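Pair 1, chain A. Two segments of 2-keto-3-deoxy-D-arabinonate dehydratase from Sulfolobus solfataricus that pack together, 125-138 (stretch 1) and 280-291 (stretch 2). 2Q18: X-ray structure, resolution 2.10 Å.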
# COMPACT_ATOMS: atom_id res chain seq x y z
N VAL A 125 6.75 -6.54 24.35
CA VAL A 125 7.17 -5.17 24.65
C VAL A 125 8.69 -5.10 24.59
O VAL A 125 9.36 -6.13 24.50
CB VAL A 125 6.65 -4.67 26.03
CG1 VAL A 125 5.13 -4.83 26.13
CG2 VAL A 125 7.34 -5.40 27.18
N GLY A 126 9.22 -3.88 24.63
CA GLY A 126 10.66 -3.67 24.55
C GLY A 126 11.25 -3.01 25.78
O GLY A 126 10.57 -2.83 26.80
N HIS A 127 12.53 -2.67 25.68
CA HIS A 127 13.26 -1.94 26.70
C HIS A 127 12.51 -0.68 27.14
O HIS A 127 12.09 0.12 26.31
CB HIS A 127 14.64 -1.57 26.14
CG HIS A 127 15.60 -1.04 27.16
ND1 HIS A 127 16.03 -1.78 28.24
CD2 HIS A 127 16.23 0.16 27.24
CE1 HIS A 127 16.88 -1.05 28.95
NE2 HIS A 127 17.02 0.12 28.37
N GLY A 128 12.29 -0.55 28.45
CA GLY A 128 11.66 0.64 29.01
C GLY A 128 10.14 0.61 29.01
O GLY A 128 9.50 1.53 29.52
N GLU A 129 9.57 -0.44 28.44
CA GLU A 129 8.11 -0.59 28.39
C GLU A 129 7.69 -1.61 29.43
O GLU A 129 8.51 -2.40 29.90
CB GLU A 129 7.67 -1.01 26.98
CG GLU A 129 8.23 -0.09 25.88
CD GLU A 129 7.91 -0.56 24.45
OE1 GLU A 129 7.59 -1.75 24.25
OE2 GLU A 129 7.99 0.29 23.53
N ALA A 130 6.41 -1.60 29.80
CA ALA A 130 5.93 -2.45 30.88
C ALA A 130 5.58 -3.87 30.45
O ALA A 130 4.85 -4.07 29.46
CB ALA A 130 4.73 -1.80 31.57
N ILE A 131 6.10 -4.85 31.19
CA ILE A 131 5.59 -6.22 31.14
C ILE A 131 4.38 -6.31 32.07
O ILE A 131 4.14 -5.39 32.87
CB ILE A 131 6.66 -7.28 31.52
CG1 ILE A 131 7.28 -6.99 32.90
CG2 ILE A 131 7.74 -7.37 30.44
CD1 ILE A 131 8.15 -8.12 33.46
N ALA A 132 3.60 -7.38 31.96
CA ALA A 132 2.36 -7.48 32.72
C ALA A 132 2.26 -8.75 33.54
O ALA A 132 2.87 -9.77 33.22
CB ALA A 132 1.15 -7.33 31.79
N VAL A 133 1.49 -8.65 34.63
CA VAL A 133 1.11 -9.79 35.45
C VAL A 133 -0.38 -9.93 35.24
O VAL A 133 -1.12 -8.96 35.40
CB VAL A 133 1.43 -9.57 36.97
CG1 VAL A 133 0.88 -10.70 37.82
CG2 VAL A 133 2.92 -9.42 37.20
N ARG A 134 -0.82 -11.14 34.87
CA ARG A 134 -2.24 -11.41 34.67
C ARG A 134 -3.04 -11.05 35.92
O ARG A 134 -2.56 -11.23 37.04
CB ARG A 134 -2.46 -12.90 34.33
CG ARG A 134 -1.94 -13.35 32.95
CD ARG A 134 -2.20 -14.85 32.73
NE ARG A 134 -3.62 -15.14 32.90
CZ ARG A 134 -4.48 -15.41 31.92
NH1 ARG A 134 -4.06 -15.47 30.66
NH2 ARG A 134 -5.75 -15.63 32.22
N SER A 135 -4.26 -10.56 35.72
CA SER A 135 -5.17 -10.21 36.80
C SER A 135 -5.51 -11.40 37.70
O SER A 135 -5.85 -11.22 38.87
CB SER A 135 -6.46 -9.62 36.23
OG SER A 135 -7.14 -10.57 35.42
N ASP A 136 -5.40 -12.61 37.15
CA ASP A 136 -5.77 -13.83 37.86
C ASP A 136 -4.56 -14.68 38.26
O ASP A 136 -4.71 -15.86 38.59
CB ASP A 136 -6.78 -14.65 37.04
CG ASP A 136 -6.23 -15.10 35.69
OD1 ASP A 136 -5.10 -14.71 35.30
OD2 ASP A 136 -6.95 -15.85 34.99
N SER A 137 -3.37 -14.09 38.22
CA SER A 137 -2.18 -14.77 38.71
C SER A 137 -1.72 -14.17 40.03
O SER A 137 -1.68 -12.95 40.18
CB SER A 137 -1.04 -14.68 37.69
OG SER A 137 0.14 -15.28 38.20
N GLU A 138 -1.37 -15.04 40.97
CA GLU A 138 -0.85 -14.63 42.28
C GLU A 138 0.62 -15.00 42.42
O GLU A 138 1.22 -14.82 43.48
CB GLU A 138 -1.68 -15.24 43.41
CG GLU A 138 -3.00 -14.52 43.71
CD GLU A 138 -4.12 -14.86 42.72
OE1 GLU A 138 -4.34 -16.06 42.44
OE2 GLU A 138 -4.79 -13.92 42.23
N GLY A 280 23.60 -6.56 26.55
CA GLY A 280 23.29 -5.38 27.36
C GLY A 280 22.40 -5.70 28.54
O GLY A 280 22.45 -6.79 29.10
N THR A 281 21.57 -4.73 28.91
CA THR A 281 20.63 -4.91 30.00
C THR A 281 19.24 -4.48 29.55
O THR A 281 19.04 -3.33 29.14
CB THR A 281 21.05 -4.11 31.27
OG1 THR A 281 22.33 -4.56 31.72
CG2 THR A 281 20.04 -4.30 32.40
N LEU A 282 18.30 -5.42 29.61
CA LEU A 282 16.90 -5.16 29.30
C LEU A 282 16.17 -4.78 30.59
O LEU A 282 16.21 -5.52 31.57
CB LEU A 282 16.26 -6.41 28.68
CG LEU A 282 14.75 -6.39 28.40
CD1 LEU A 282 14.42 -5.43 27.25
CD2 LEU A 282 14.26 -7.80 28.08
N ILE A 283 15.49 -3.63 30.57
CA ILE A 283 14.82 -3.11 31.75
C ILE A 283 13.35 -2.85 31.48
O ILE A 283 12.99 -2.09 30.58
CB ILE A 283 15.51 -1.79 32.26
CG1 ILE A 283 16.98 -2.05 32.60
CG2 ILE A 283 14.75 -1.21 33.46
CD1 ILE A 283 17.83 -0.78 32.69
N THR A 284 12.48 -3.49 32.27
CA THR A 284 11.04 -3.32 32.11
C THR A 284 10.33 -3.14 33.45
O THR A 284 10.46 -4.00 34.34
CB THR A 284 10.39 -4.51 31.36
OG1 THR A 284 10.55 -5.71 32.14
CG2 THR A 284 11.00 -4.72 29.97
N PRO A 285 9.57 -2.04 33.60
CA PRO A 285 8.64 -1.94 34.73
C PRO A 285 7.52 -2.97 34.62
O PRO A 285 7.30 -3.53 33.54
CB PRO A 285 8.08 -0.52 34.62
CG PRO A 285 8.32 -0.12 33.20
CD PRO A 285 9.56 -0.83 32.76
N VAL A 286 6.83 -3.21 35.73
CA VAL A 286 5.78 -4.22 35.78
C VAL A 286 4.44 -3.56 36.05
O VAL A 286 4.34 -2.66 36.89
CB VAL A 286 6.08 -5.28 36.88
CG1 VAL A 286 4.96 -6.31 36.98
CG2 VAL A 286 7.41 -5.97 36.61
N LYS A 287 3.42 -3.99 35.32
CA LYS A 287 2.06 -3.56 35.55
C LYS A 287 1.20 -4.78 35.89
O LYS A 287 1.14 -5.74 35.12
CB LYS A 287 1.51 -2.82 34.32
CG LYS A 287 0.02 -2.52 34.35
CD LYS A 287 -0.32 -1.38 35.31
CE LYS A 287 -1.83 -1.25 35.52
NZ LYS A 287 -2.13 -0.20 36.53
N LYS A 288 0.54 -4.74 37.04
CA LYS A 288 -0.42 -5.76 37.41
C LYS A 288 -1.76 -5.43 36.76
O LYS A 288 -2.30 -4.34 36.94
CB LYS A 288 -0.57 -5.85 38.93
CG LYS A 288 -1.75 -6.70 39.41
CD LYS A 288 -1.45 -8.19 39.35
CE LYS A 288 -2.64 -9.00 39.85
NZ LYS A 288 -2.29 -10.43 40.04
N ARG A 289 -2.29 -6.38 35.99
CA ARG A 289 -3.58 -6.19 35.31
C ARG A 289 -4.73 -6.23 36.31
O ARG A 289 -4.71 -6.98 37.28
CB ARG A 289 -3.79 -7.25 34.22
CG ARG A 289 -2.75 -7.25 33.10
CD ARG A 289 -2.79 -5.98 32.25
NE ARG A 289 -2.07 -6.16 30.98
CZ ARG A 289 -1.42 -5.19 30.33
NH1 ARG A 289 -0.81 -5.46 29.19
NH2 ARG A 289 -1.38 -3.95 30.82
N ARG A 290 -5.73 -5.39 36.06
CA ARG A 290 -6.91 -5.26 36.91
C ARG A 290 -8.03 -6.19 36.42
O ARG A 290 -8.21 -6.37 35.22
CB ARG A 290 -7.39 -3.80 36.92
CG ARG A 290 -8.68 -3.53 37.69
CD ARG A 290 -9.18 -2.10 37.47
NE ARG A 290 -10.53 -1.91 37.98
CZ ARG A 290 -10.83 -1.58 39.24
NH1 ARG A 290 -9.86 -1.41 40.14
NH2 ARG A 290 -12.10 -1.43 39.61
N LYS A 291 -8.77 -6.77 37.37
CA LYS A 291 -9.90 -7.65 37.05
C LYS A 291 -11.08 -6.90 36.45
O LYS A 291 -11.25 -5.70 36.68
CB LYS A 291 -10.34 -8.43 38.30
CG LYS A 291 -9.29 -9.41 38.82
CD LYS A 291 -9.83 -10.25 39.97
CE LYS A 291 -8.79 -11.27 40.42
NZ LYS A 291 -9.32 -12.18 41.48
O HOH W 1 -8.62 -8.57 33.34
O HOH W 2 -4.28 -11.55 41.63

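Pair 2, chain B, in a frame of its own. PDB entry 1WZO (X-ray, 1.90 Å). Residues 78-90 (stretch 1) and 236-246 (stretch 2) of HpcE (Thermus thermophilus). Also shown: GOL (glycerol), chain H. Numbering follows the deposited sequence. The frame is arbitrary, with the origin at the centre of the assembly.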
# COMPACT_ATOMS: atom_id res chain seq x y z
N LEU B 78 16.11 3.57 -4.48
CA LEU B 78 15.43 4.50 -5.39
C LEU B 78 15.62 5.98 -5.04
O LEU B 78 15.53 6.39 -3.88
CB LEU B 78 13.93 4.18 -5.46
CG LEU B 78 13.58 2.87 -6.19
CD1 LEU B 78 12.16 2.45 -5.84
CD2 LEU B 78 13.74 3.07 -7.71
N LEU B 79 15.87 6.77 -6.08
CA LEU B 79 16.08 8.20 -5.92
C LEU B 79 15.47 8.92 -7.12
O LEU B 79 15.63 8.48 -8.26
CB LEU B 79 17.57 8.50 -5.85
CG LEU B 79 17.97 9.94 -5.51
CD1 LEU B 79 17.68 10.24 -4.04
CD2 LEU B 79 19.46 10.13 -5.81
N PRO B 80 14.77 10.04 -6.89
CA PRO B 80 14.17 10.76 -8.02
C PRO B 80 15.16 11.65 -8.76
O PRO B 80 16.26 11.93 -8.29
CB PRO B 80 13.08 11.57 -7.35
CG PRO B 80 13.74 11.97 -6.06
CD PRO B 80 14.38 10.66 -5.61
N HIS B 81 14.72 12.10 -9.93
CA HIS B 81 15.48 13.02 -10.76
C HIS B 81 15.79 14.21 -9.86
O HIS B 81 14.91 14.66 -9.11
CB HIS B 81 14.60 13.43 -11.95
CG HIS B 81 15.19 14.51 -12.81
ND1 HIS B 81 16.45 14.43 -13.36
CD2 HIS B 81 14.66 15.67 -13.26
CE1 HIS B 81 16.67 15.49 -14.11
NE2 HIS B 81 15.60 16.27 -14.06
N LYS B 82 17.02 14.70 -9.91
CA LYS B 82 17.47 15.84 -9.10
C LYS B 82 17.83 15.47 -7.65
O LYS B 82 18.38 16.30 -6.92
CB LYS B 82 16.41 16.94 -9.09
CG LYS B 82 16.10 17.54 -10.46
CD LYS B 82 17.32 18.18 -11.07
CE LYS B 82 16.98 18.89 -12.38
NZ LYS B 82 18.18 19.50 -13.02
N GLY B 83 17.52 14.25 -7.24
CA GLY B 83 17.86 13.82 -5.89
C GLY B 83 19.37 13.69 -5.73
O GLY B 83 20.08 13.54 -6.72
N VAL B 84 19.86 13.75 -4.50
CA VAL B 84 21.29 13.66 -4.23
C VAL B 84 21.78 12.25 -3.92
O VAL B 84 21.29 11.59 -2.99
CB VAL B 84 21.69 14.59 -3.05
CG1 VAL B 84 23.17 14.44 -2.74
CG2 VAL B 84 21.35 16.04 -3.38
N VAL B 85 22.75 11.78 -4.70
CA VAL B 85 23.33 10.46 -4.48
C VAL B 85 24.39 10.59 -3.40
O VAL B 85 25.22 11.50 -3.43
CB VAL B 85 23.99 9.91 -5.76
CG1 VAL B 85 24.80 8.65 -5.44
CG2 VAL B 85 22.91 9.59 -6.80
N LEU B 86 24.36 9.68 -2.42
CA LEU B 86 25.33 9.72 -1.34
C LEU B 86 26.52 8.82 -1.65
O LEU B 86 26.37 7.62 -1.89
CB LEU B 86 24.66 9.29 -0.02
CG LEU B 86 23.47 10.18 0.38
CD1 LEU B 86 22.76 9.58 1.57
CD2 LEU B 86 23.96 11.58 0.69
N TYR B 87 27.71 9.41 -1.63
CA TYR B 87 28.94 8.68 -1.91
C TYR B 87 29.41 7.97 -0.64
O TYR B 87 29.55 8.59 0.41
CB TYR B 87 30.00 9.67 -2.41
CG TYR B 87 31.27 9.04 -2.94
CD1 TYR B 87 32.25 8.56 -2.07
CD2 TYR B 87 31.49 8.93 -4.31
CE1 TYR B 87 33.43 8.01 -2.55
CE2 TYR B 87 32.67 8.37 -4.81
CZ TYR B 87 33.64 7.92 -3.92
OH TYR B 87 34.81 7.39 -4.40
N PRO B 88 29.64 6.64 -0.71
CA PRO B 88 30.08 5.87 0.46
C PRO B 88 31.39 6.40 1.04
O PRO B 88 32.39 6.50 0.33
CB PRO B 88 30.23 4.46 -0.09
CG PRO B 88 29.22 4.42 -1.19
CD PRO B 88 29.43 5.75 -1.86
N LYS B 89 31.37 6.73 2.32
CA LYS B 89 32.55 7.25 3.00
C LYS B 89 33.76 6.34 2.81
O LYS B 89 33.70 5.15 3.13
CB LYS B 89 32.27 7.40 4.50
CG LYS B 89 33.40 8.04 5.29
CD LYS B 89 33.60 9.49 4.88
CE LYS B 89 32.30 10.28 5.03
NZ LYS B 89 31.70 10.09 6.38
N GLY B 90 34.85 6.89 2.29
CA GLY B 90 36.06 6.11 2.09
C GLY B 90 36.13 5.27 0.83
O GLY B 90 37.18 4.69 0.54
N GLY B 236 14.24 11.44 -22.22
CA GLY B 236 14.63 12.61 -21.46
C GLY B 236 16.01 12.52 -20.83
O GLY B 236 16.88 11.79 -21.31
N ALA B 237 16.20 13.25 -19.73
CA ALA B 237 17.48 13.25 -19.04
C ALA B 237 17.30 13.16 -17.52
O ALA B 237 16.50 13.90 -16.93
CB ALA B 237 18.27 14.52 -19.40
N LEU B 238 18.03 12.24 -16.91
CA LEU B 238 17.98 12.01 -15.47
C LEU B 238 19.26 12.58 -14.89
O LEU B 238 20.36 12.12 -15.21
CB LEU B 238 17.90 10.50 -15.18
CG LEU B 238 17.94 10.00 -13.73
CD1 LEU B 238 16.71 10.49 -12.97
CD2 LEU B 238 17.97 8.46 -13.75
N GLU B 239 19.13 13.59 -14.04
CA GLU B 239 20.29 14.25 -13.46
C GLU B 239 20.38 14.19 -11.94
O GLU B 239 19.42 14.50 -11.24
CB GLU B 239 20.31 15.71 -13.92
CG GLU B 239 21.39 16.55 -13.28
CD GLU B 239 21.33 17.98 -13.75
OE1 GLU B 239 21.82 18.27 -14.86
OE2 GLU B 239 20.78 18.82 -13.01
N ASN B 240 21.56 13.80 -11.45
CA ASN B 240 21.78 13.71 -10.01
C ASN B 240 23.18 14.09 -9.58
O ASN B 240 24.17 13.60 -10.13
CB ASN B 240 21.50 12.29 -9.49
CG ASN B 240 20.12 11.80 -9.84
OD1 ASN B 240 19.92 11.20 -10.89
ND2 ASN B 240 19.16 12.05 -8.96
N PRO B 241 23.28 14.98 -8.58
CA PRO B 241 24.59 15.39 -8.08
C PRO B 241 24.98 14.37 -7.00
O PRO B 241 24.13 13.61 -6.52
CB PRO B 241 24.32 16.78 -7.52
CG PRO B 241 22.91 16.68 -7.03
CD PRO B 241 22.22 15.89 -8.12
N ILE B 242 26.26 14.36 -6.64
CA ILE B 242 26.77 13.44 -5.63
C ILE B 242 27.36 14.21 -4.46
O ILE B 242 28.06 15.21 -4.65
CB ILE B 242 27.88 12.55 -6.21
CG1 ILE B 242 27.37 11.83 -7.45
CG2 ILE B 242 28.36 11.57 -5.15
CD1 ILE B 242 28.45 11.07 -8.19
N GLU B 243 27.06 13.76 -3.25
CA GLU B 243 27.56 14.38 -2.03
C GLU B 243 28.11 13.27 -1.13
O GLU B 243 27.71 12.12 -1.25
CB GLU B 243 26.44 15.11 -1.28
CG GLU B 243 26.08 16.49 -1.81
CD GLU B 243 24.92 17.11 -1.04
OE1 GLU B 243 24.70 16.70 0.12
OE2 GLU B 243 24.24 18.01 -1.58
N GLU B 244 29.02 13.63 -0.24
CA GLU B 244 29.58 12.64 0.67
C GLU B 244 28.61 12.40 1.81
O GLU B 244 27.82 13.28 2.16
CB GLU B 244 30.91 13.13 1.24
CG GLU B 244 31.99 13.31 0.21
CD GLU B 244 33.33 12.79 0.69
OE1 GLU B 244 33.42 11.57 0.94
OE2 GLU B 244 34.27 13.60 0.81
N GLU B 245 28.65 11.20 2.39
CA GLU B 245 27.76 10.88 3.49
C GLU B 245 28.10 11.78 4.66
O GLU B 245 29.21 12.30 4.76
CB GLU B 245 27.94 9.41 3.90
CG GLU B 245 27.75 8.44 2.76
CD GLU B 245 27.83 6.99 3.20
OE1 GLU B 245 28.84 6.61 3.85
OE2 GLU B 245 26.89 6.23 2.89
N PRO B 246 27.14 12.00 5.57
CA PRO B 246 27.36 12.85 6.74
C PRO B 246 28.58 12.43 7.54
O PRO B 246 29.43 13.30 7.82
CB PRO B 246 26.05 12.72 7.52
CG PRO B 246 25.56 11.35 7.14
CD PRO B 246 25.82 11.34 5.66
OXT PRO B 246 28.68 11.22 7.87
C1 GOL H . 13.66 17.88 -16.65
O1 GOL H . 14.46 18.61 -15.74
C2 GOL H . 14.51 17.23 -17.74
O2 GOL H . 15.49 16.36 -17.17
C3 GOL H . 13.61 16.43 -18.69
O3 GOL H . 14.37 15.81 -19.71
O HOH W 3 31.34 10.08 1.64
O HOH W 4 34.93 9.40 1.49

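The sharpest difference lies at the turn that precedes the short strand. In pair 2 the amide of Asn240(B) ties the turn to the long strand, ND2 donating to Pro80(B) O at 3.0 Å and to Gly83(B) O at 2.8 Å. Its match in pair 1, Thr284(A), makes no hydrogen bond to the turn; its CG2 rests 3.7 Å from Gly126(A) O and its CB 3.2 Å from Glu129(A) O. There the turn is braced from within, Gly126(A) N donating to Glu129(A) OE1 at 2.7 Å. Gly83(B), which matches Glu129(A), could not carry such a side chain: a CB would lie 2.7 Å from Leu79(B) CG.

Around this difference the backbones agree to 0.7 Å. In each pair a type II turn leads into a three-residue strand that runs parallel to a longer one. Ile131(A), Ala132(A) and Val133(A) bridge to Val286(A), Lys287(A) and Lys288(A), as Val85(B), Leu86(B) and Tyr87(B) do to Ile242(B), Glu243(B) and Glu244(B). The ladder recurs: Ile131(A) N reaches Pro285(A) O at 3.0 Å, and Val85(B) N reaches Pro241(B) O at 2.9 Å. Proline suits this shared position because its carbonyl accepts while no amide hydrogen is required of it.

The matched histidines are the most faithful side-chain feature. Each has a t chi1 that brings ND1 to a strand amide, accepting from Ile283(A) N at 3.0 Å in His127(A) and from Glu239(B) N at 2.9 Å in His81(B). An imidazole nitrogen thus does the work of a backbone carbonyl.

The next turn position has positive phi, which favours Gly128(A), yet pair 2 places Lys82(B) there. Its CA-to-CB bond points away, but the chain returns to form a salt bridge, NZ to Glu239(B) OE2 at 2.7 Å. The match of that glutamate is apolar Ile283(A), and Gly128(A) has no side chain to offer, so pair 1 has no such bridge.

On the face of the first and third bridges, apolar side chains meet across the strands. Val133(A) CG2 meets Val286(A) CG1 at 3.7 Å; Tyr87(B) instead supplies its CB, also 3.7 Å from Ile242(B) CG2. On the other face, small Ala132(A) leaves room for the Arg289(A) guanidinium, whose face its CB covers, 3.5 Å from NE. In pair 2 the larger Leu86(B) packs its CB 4.2 Å from Glu245(B) CG, and that glutamate's OE1 instead accepts from Lys89(B) N at 3.0 Å. Pair 1 closes this end with long Lys288(A), whose end comes nearer than its CA-to-CB bond suggests, NZ donating to Arg134(A) O at 3.1 Å.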